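Local coordinates for UDP-N-acetylglucosamine 2-epimerase (Methanocaldococcus jannaschii, PDB 4NES), which catalyses the reversible epimerisation at C-2 of UDP-N-acetylglucosamine to UDP-N-acetylmannosamine, the activated donor of ManNAc residues, and works as a homodimer, at the interface of chains A and B. Coordinates in Å, arbitrary orientation; residue numbers count along the deposited sequence, not the author numbering. Chains: chain A/B, UDP-N-acetylglucosamine 2-epimerase.

The interface of chains A and B. Residues chain A 68-69, 71-73, 75-76; chain B 68-69, 71-73, 75-76.
Helix 67-85 of each subunit packs against its own symmetry mate across the two-fold axis of the homodimer, a glycine-mediated helix-helix crossing whose centre lies about 23 Å from A:His207, the likely catalytic residue. At the crossing point A:Gly72 faces B:Gly72 with their CA atoms 3.8 Å apart, an approach of backbone to backbone that suits glycine, which has no side chain to stand between the helices. One turn earlier A:Gly68, also without a side chain, lets CB of B:Leu75 rest on its carbonyl O at 3.5 Å. Leucine suits position 75 because its branched end reaches across: with CG anti to the carbonyl carbon (chi1 -63°), CD1 of A:Leu75 meets CD1 of B:Leu75 at 3.7 Å, the two side chains crossing nearly at right angles. The same CD1 touches the methyl CG2 of B:Thr71, which is anti to the backbone N, so that threonine presents carbon to the partner. On the other flank A:Ile76 sends its longer branch over the opposing helix, CG1 lying 4.0 Å from the backbone O of B:Glu69; isoleucine suits because this arm is long enough for its tip CD1 to meet CD1 of B:Ile76, again at about a right angle. A:Lys73 borders this apolar patch, lysine pairing an extended apolar chain, whose CG lies 4.2 Å from CD1 of B:Ile76, with a polar end for A:Glu69, one turn away. An alanine in place of A:Lys73 would remove the CG contact and the terminal amine NZ, and would probably leave B:Ile76 less well covered and the A:Glu69 carboxylate less firmly held. Within the helix a salt bridge joins NZ of A:Lys73 to OE2 of A:Glu69 at 3.1 Å, the amine meeting the anti lone pair of that carboxylate oxygen.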
# COMPACT_ATOMS: atom_id res chain seq x y z
N GLY A 68 4.83 11.09 -4.50
CA GLY A 68 5.60 10.79 -3.30
C GLY A 68 5.61 11.96 -2.34
O GLY A 68 5.44 11.79 -1.13
N GLU A 69 5.77 13.17 -2.89
CA GLU A 69 5.74 14.39 -2.09
C GLU A 69 4.39 14.56 -1.38
O GLU A 69 4.33 14.76 -0.16
CB GLU A 69 6.03 15.60 -2.99
CG GLU A 69 5.85 16.95 -2.32
CD GLU A 69 5.74 18.10 -3.32
OE1 GLU A 69 5.65 17.85 -4.54
OE2 GLU A 69 5.73 19.27 -2.87
N THR A 71 1.77 12.33 -1.02
CA THR A 71 1.39 11.22 -0.15
C THR A 71 2.26 11.21 1.11
O THR A 71 1.77 10.96 2.20
CB THR A 71 1.50 9.88 -0.89
OG1 THR A 71 0.77 9.95 -2.12
CG2 THR A 71 0.95 8.74 -0.05
N GLY A 72 3.56 11.48 0.95
CA GLY A 72 4.47 11.54 2.09
C GLY A 72 4.09 12.58 3.12
O GLY A 72 4.05 12.30 4.33
N LYS A 73 3.81 13.80 2.67
CA LYS A 73 3.35 14.85 3.57
C LYS A 73 2.05 14.42 4.26
O LYS A 73 1.85 14.69 5.45
CB LYS A 73 3.12 16.14 2.80
CG LYS A 73 4.39 16.82 2.29
CD LYS A 73 3.98 17.98 1.38
CE LYS A 73 5.15 18.68 0.74
NZ LYS A 73 4.65 19.85 -0.04
N LEU A 75 1.08 11.31 5.01
CA LEU A 75 1.38 10.33 6.05
C LEU A 75 1.87 11.02 7.31
O LEU A 75 1.44 10.69 8.42
CB LEU A 75 2.44 9.32 5.60
CG LEU A 75 2.12 8.40 4.42
CD1 LEU A 75 3.26 7.41 4.19
CD2 LEU A 75 0.82 7.66 4.65
N ILE A 76 2.78 11.98 7.15
CA ILE A 76 3.30 12.71 8.30
C ILE A 76 2.20 13.47 9.04
O ILE A 76 2.08 13.36 10.27
CB ILE A 76 4.42 13.69 7.88
CG1 ILE A 76 5.61 12.91 7.32
CG2 ILE A 76 4.86 14.55 9.06
CD1 ILE A 76 6.49 13.73 6.42
N GLY B 68 4.16 6.65 10.24
CA GLY B 68 3.75 7.66 9.28
C GLY B 68 4.85 8.66 9.03
O GLY B 68 5.12 9.03 7.88
N GLU B 69 5.52 9.09 10.10
CA GLU B 69 6.64 10.02 10.00
C GLU B 69 7.78 9.43 9.15
O GLU B 69 8.26 10.06 8.21
CB GLU B 69 7.14 10.37 11.40
CG GLU B 69 8.41 11.19 11.44
CD GLU B 69 9.10 11.18 12.80
OE1 GLU B 69 8.67 10.41 13.69
OE2 GLU B 69 10.08 11.93 12.97
N THR B 71 7.84 6.61 7.16
CA THR B 71 7.45 6.22 5.80
C THR B 71 7.20 7.46 4.94
O THR B 71 7.59 7.50 3.78
CB THR B 71 6.20 5.32 5.81
OG1 THR B 71 6.41 4.23 6.72
CG2 THR B 71 5.90 4.78 4.42
N GLY B 72 6.56 8.48 5.52
CA GLY B 72 6.31 9.72 4.80
C GLY B 72 7.57 10.43 4.33
O GLY B 72 7.68 10.83 3.17
N LYS B 73 8.54 10.57 5.23
CA LYS B 73 9.83 11.14 4.85
C LYS B 73 10.49 10.31 3.75
O LYS B 73 11.10 10.85 2.83
CB LYS B 73 10.75 11.22 6.07
CG LYS B 73 10.34 12.24 7.13
CD LYS B 73 11.23 12.05 8.34
CE LYS B 73 10.88 12.94 9.51
NZ LYS B 73 11.88 12.74 10.60
N LEU B 75 8.96 8.48 1.41
CA LEU B 75 8.29 8.74 0.13
C LEU B 75 8.81 10.03 -0.49
O LEU B 75 9.10 10.09 -1.69
CB LEU B 75 6.77 8.85 0.28
CG LEU B 75 6.00 7.62 0.77
CD1 LEU B 75 4.50 7.89 0.77
CD2 LEU B 75 6.32 6.41 -0.09
N ILE B 76 8.91 11.08 0.32
CA ILE B 76 9.41 12.36 -0.18
C ILE B 76 10.84 12.25 -0.71
O ILE B 76 11.13 12.69 -1.82
CB ILE B 76 9.34 13.45 0.91
CG1 ILE B 76 7.89 13.71 1.30
CG2 ILE B 76 9.99 14.74 0.43
CD1 ILE B 76 7.73 14.32 2.67